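Local coordinates for protein phosphotransferase system, HPr-related proteins (Thermoanaerobacter tengcongensis, PDB 3LE1) that probably acts as the general, non-sugar-specific phosphocarrier of the phosphoenolpyruvate-dependent sugar phosphotransferase system, at residues A[26-37]-A[44-55]. Sequence-based numbering, arbitrary orientation.
Sequences ASKFSSQIWVEK and AKSIMGIMSLGV
A44 and I33 meet through their backbones, the A44 N-H running almost straight (179°) to I33 O over 2.8 Å, while strand 32-37 and helix 47-53 run nearly parallel, 13° between their directions and 9.5 Å between their axes. The A44 methyl lies against I33 CG2 (3.8 Å), with V35 CG2 and A26 CB also packed on it. Farther along the strand, V35 CG1, set anti to the backbone N (chi1 162°), meets L53 CD1 at 3.7 Å; L53 CD1 also presses on K37 CB at 3.4 Å, tighter than usual carbon contact. The K37 chain, bent at chi3, passes L53 and delivers NZ to G54 O (2.8 Å), just after the helix where the backbone takes positive phi. This short helix, capped by S46 OG accepting from G49 N, belongs to the HPr open-faced beta-sandwich, in which helices cover one side of a four-stranded antiparallel sheet; F22 of helix 16-26 touches V35, A44 and I50. At the other end K45, extended beyond CG, crosses the I33 side chain at about a right angle and reaches the end of the type I turn A26-F29 and the backbone just beyond it. Its NZ donates to F29 O and S31 O, both at 2.8 Å, with NZ lying somewhat out of each carbonyl plane, and a water links it to S27 O. A methionine here, having no ammonium group, would probably leave the F29 and S31 carbonyls without their shared donor and the 29-31 backbone less firmly tied. D69 also holds the 30-31 backbone, its carboxylate accepting from S31 OG and S30 N.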
loop_
_atom_site.group_PDB
_atom_site.type_symbol
_atom_site.label_atom_id
_atom_site.label_comp_id
_atom_site.label_asym_id
_atom_site.label_seq_id
_atom_site.Cartn_x
_atom_site.Cartn_y
_atom_site.Cartn_z
ATOM N N ALA A 26 -4.475 4.942 2.718
ATOM C CA ALA A 26 -3.858 4.504 3.969
ATOM C C ALA A 26 -4.116 5.528 5.057
ATOM O O ALA A 26 -4.392 5.180 6.209
ATOM C CB ALA A 26 -2.359 4.299 3.790
ATOM N N SER A 27 -4.034 6.799 4.682
ATOM C CA SER A 27 -4.157 7.886 5.644
ATOM C C SER A 27 -5.588 8.053 6.170
ATOM O O SER A 27 -5.821 8.811 7.097
ATOM C CB SER A 27 -3.639 9.199 5.042
ATOM O OG SER A 27 -2.239 9.137 4.773
ATOM N N LYS A 28 -6.549 7.352 5.576
ATOM C CA LYS A 28 -7.919 7.375 6.088
ATOM C C LYS A 28 -8.061 6.614 7.407
ATOM O O LYS A 28 -9.041 6.789 8.131
ATOM C CB LYS A 28 -8.888 6.789 5.069
ATOM C CG LYS A 28 -8.936 7.546 3.767
ATOM C CD LYS A 28 -10.245 7.301 3.053
ATOM C CE LYS A 28 -10.338 5.887 2.546
ATOM N NZ LYS A 28 -11.293 5.832 1.406
ATOM N N PHE A 29 -7.079 5.772 7.719
ATOM C CA PHE A 29 -7.171 4.882 8.876
ATOM C C PHE A 29 -6.227 5.257 10.015
ATOM O O PHE A 29 -5.175 5.864 9.793
ATOM C CB PHE A 29 -6.950 3.427 8.430
ATOM C CG PHE A 29 -7.945 2.963 7.399
ATOM C CD1 PHE A 29 -9.139 2.393 7.795
ATOM C CD2 PHE A 29 -7.700 3.127 6.040
ATOM C CE1 PHE A 29 -10.068 1.977 6.869
ATOM C CE2 PHE A 29 -8.633 2.712 5.093
ATOM C CZ PHE A 29 -9.820 2.134 5.510
ATOM N N SER A 30 -6.610 4.908 11.239
ATOM C CA SER A 30 -5.818 5.281 12.416
ATOM C C SER A 30 -4.617 4.374 12.647
ATOM O O SER A 30 -3.615 4.786 13.220
ATOM C CB SER A 30 -6.685 5.288 13.676
ATOM O OG SER A 30 -7.372 4.061 13.821
ATOM N N SER A 31 -4.743 3.121 12.230
ATOM C CA SER A 31 -3.662 2.155 12.349
ATOM C C SER A 31 -2.343 2.672 11.785
ATOM O O SER A 31 -2.320 3.457 10.835
ATOM C CB SER A 31 -4.022 0.879 11.595
ATOM O OG SER A 31 -5.010 0.146 12.286
ATOM N N GLN A 32 -1.248 2.178 12.347
ATOM C CA GLN A 32 0.034 2.251 11.680
ATOM C C GLN A 32 0.002 1.243 10.543
ATOM O O GLN A 32 -0.444 0.111 10.726
ATOM C CB GLN A 32 1.148 1.909 12.657
ATOM C CG GLN A 32 1.507 3.055 13.562
ATOM C CD GLN A 32 2.768 2.768 14.322
ATOM O OE1 GLN A 32 3.818 3.347 14.045
ATOM N NE2 GLN A 32 2.686 1.845 15.267
ATOM N N ILE A 33 0.444 1.664 9.363
ATOM C CA ILE A 33 0.413 0.804 8.181
ATOM C C ILE A 33 1.765 0.797 7.476
ATOM O O ILE A 33 2.403 1.841 7.325
ATOM C CB ILE A 33 -0.666 1.235 7.161
ATOM C CG1 ILE A 33 -2.012 1.484 7.842
ATOM C CG2 ILE A 33 -0.817 0.167 6.080
ATOM C CD1 ILE A 33 -2.995 2.188 6.932
ATOM N N TRP A 34 2.183 -0.386 7.037
ATOM C CA TRP A 34 3.480 -0.562 6.401
ATOM C C TRP A 34 3.347 -1.242 5.045
ATOM O O TRP A 34 2.402 -2.003 4.802
ATOM C CB TRP A 34 4.402 -1.395 7.287
ATOM C CG TRP A 34 4.734 -0.790 8.616
ATOM C CD1 TRP A 34 5.789 0.038 8.901
ATOM C CD2 TRP A 34 4.034 -0.988 9.856
ATOM N NE1 TRP A 34 5.781 0.360 10.237
ATOM C CE2 TRP A 34 4.715 -0.250 10.844
ATOM C CE3 TRP A 34 2.903 -1.725 10.226
ATOM C CZ2 TRP A 34 4.296 -0.220 12.176
ATOM C CZ3 TRP A 34 2.487 -1.691 11.553
ATOM C CH2 TRP A 34 3.180 -0.937 12.508
ATOM N N VAL A 35 4.307 -0.954 4.173
ATOM C CA VAL A 35 4.446 -1.586 2.883
ATOM C C VAL A 35 5.868 -2.131 2.772
ATOM O O VAL A 35 6.833 -1.408 2.985
ATOM C CB VAL A 35 4.175 -0.570 1.777
ATOM C CG1 VAL A 35 4.720 -1.041 0.448
ATOM C CG2 VAL A 35 2.698 -0.316 1.690
ATOM N N GLU A 36 5.994 -3.414 2.468
ATOM C CA GLU A 36 7.299 -4.049 2.384
ATOM C C GLU A 36 7.545 -4.637 1.002
ATOM O O GLU A 36 6.654 -5.236 0.412
ATOM C CB GLU A 36 7.427 -5.154 3.435
ATOM C CG GLU A 36 8.664 -6.011 3.237
ATOM C CD GLU A 36 8.908 -6.975 4.381
ATOM O OE1 GLU A 36 8.135 -6.960 5.368
ATOM O OE2 GLU A 36 9.888 -7.748 4.294
ATOM N N LYS A 37 8.755 -4.440 0.490
ATOM C CA LYS A 37 9.218 -5.146 -0.696
ATOM C C LYS A 37 10.651 -5.581 -0.467
ATOM O O LYS A 37 11.498 -4.767 -0.114
ATOM C CB LYS A 37 9.143 -4.295 -1.964
ATOM C CG LYS A 37 9.653 -5.054 -3.188
ATOM C CD LYS A 37 9.529 -4.275 -4.486
ATOM C CE LYS A 37 10.794 -3.508 -4.822
ATOM N NZ LYS A 37 10.895 -3.220 -6.289
ATOM N N ALA A 44 3.241 3.395 5.109
ATOM C CA ALA A 44 2.375 3.523 3.936
ATOM C C ALA A 44 1.743 4.908 3.809
ATOM O O ALA A 44 1.202 5.258 2.756
ATOM C CB ALA A 44 1.285 2.456 3.963
ATOM N N LYS A 45 1.804 5.675 4.891
ATOM C CA LYS A 45 1.289 7.043 4.922
ATOM C C LYS A 45 2.374 8.046 4.513
ATOM O O LYS A 45 2.130 9.252 4.506
ATOM C CB LYS A 45 0.758 7.382 6.320
ATOM C CG LYS A 45 -0.434 6.529 6.763
ATOM C CD LYS A 45 -0.780 6.734 8.230
ATOM C CE LYS A 45 -1.921 5.809 8.650
ATOM N NZ LYS A 45 -2.419 6.093 10.014
ATOM N N SER A 46 3.565 7.545 4.174
ATOM C CA SER A 46 4.689 8.402 3.773
ATOM C C SER A 46 5.020 8.287 2.287
ATOM O O SER A 46 5.483 7.241 1.814
ATOM C CB SER A 46 5.936 8.108 4.618
ATOM O OG SER A 46 7.112 8.653 4.024
ATOM N N ILE A 47 4.785 9.378 1.561
ATOM C CA ILE A 47 5.047 9.430 0.130
ATOM C C ILE A 47 6.536 9.262 -0.181
ATOM O O ILE A 47 6.895 8.612 -1.151
ATOM C CB ILE A 47 4.520 10.743 -0.498
ATOM C CG1 ILE A 47 4.449 10.615 -2.025
ATOM C CG2 ILE A 47 5.392 11.919 -0.084
ATOM C CD1 ILE A 47 3.690 9.391 -2.500
ATOM N N MET A 48 7.405 9.842 0.643
ATOM C CA MET A 48 8.842 9.650 0.454
ATOM C C MET A 48 9.203 8.171 0.609
ATOM O O MET A 48 10.001 7.631 -0.161
ATOM C CB MET A 48 9.646 10.510 1.434
ATOM C CG MET A 48 11.165 10.357 1.298
ATOM S SD MET A 48 12.095 11.315 2.516
ATOM C CE MET A 48 13.758 11.020 1.940
ATOM N N GLY A 49 8.595 7.523 1.603
ATOM C CA GLY A 49 8.817 6.107 1.842
ATOM C C GLY A 49 8.348 5.249 0.678
ATOM O O GLY A 49 9.077 4.395 0.191
ATOM N N ILE A 50 7.115 5.474 0.240
ATOM C CA ILE A 50 6.597 4.794 -0.942
ATOM C C ILE A 50 7.566 4.941 -2.120
ATOM O O ILE A 50 7.937 3.953 -2.756
ATOM C CB ILE A 50 5.181 5.306 -1.309
ATOM C CG1 ILE A 50 4.210 5.021 -0.157
ATOM C CG2 ILE A 50 4.680 4.662 -2.598
ATOM C CD1 ILE A 50 4.032 3.539 0.136
ATOM N N MET A 51 7.999 6.171 -2.384
ATOM C CA MET A 51 8.944 6.429 -3.467
ATOM C C MET A 51 10.218 5.619 -3.297
ATOM O O MET A 51 10.692 4.981 -4.244
ATOM C CB MET A 51 9.306 7.907 -3.517
ATOM C CG MET A 51 8.138 8.825 -3.797
ATOM S SD MET A 51 7.613 8.756 -5.512
ATOM C CE MET A 51 6.724 7.198 -5.578
ATOM N N SER A 52 10.767 5.658 -2.085
ATOM C CA SER A 52 11.996 4.937 -1.763
ATOM C C SER A 52 11.853 3.460 -2.083
ATOM O O SER A 52 12.795 2.809 -2.532
ATOM C CB SER A 52 12.326 5.084 -0.277
ATOM O OG SER A 52 11.725 4.046 0.485
ATOM N N LEU A 53 10.661 2.931 -1.846
ATOM C CA LEU A 53 10.422 1.506 -1.999
ATOM C C LEU A 53 10.544 1.036 -3.461
ATOM O O LEU A 53 10.942 -0.098 -3.715
ATOM C CB LEU A 53 9.059 1.163 -1.403
ATOM C CG LEU A 53 8.921 -0.132 -0.601
ATOM C CD1 LEU A 53 8.036 -1.120 -1.300
ATOM C CD2 LEU A 53 10.269 -0.766 -0.270
ATOM N N GLY A 54 10.213 1.911 -4.412
ATOM C CA GLY A 54 10.343 1.595 -5.825
ATOM C C GLY A 54 9.524 0.386 -6.240
ATOM O O GLY A 54 10.058 -0.622 -6.713
ATOM N N VAL A 55 8.215 0.481 -6.037
ATOM C CA VAL A 55 7.302 -0.592 -6.412
ATOM C C VAL A 55 6.780 -0.393 -7.831
ATOM O O VAL A 55 6.111 0.605 -8.120
ATOM C CB VAL A 55 6.093 -0.648 -5.470
ATOM C CG1 VAL A 55 5.182 -1.811 -5.856
ATOM C CG2 VAL A 55 6.559 -0.760 -4.023
HETATM O O HOH W 1 -3.454 8.856 9.164
#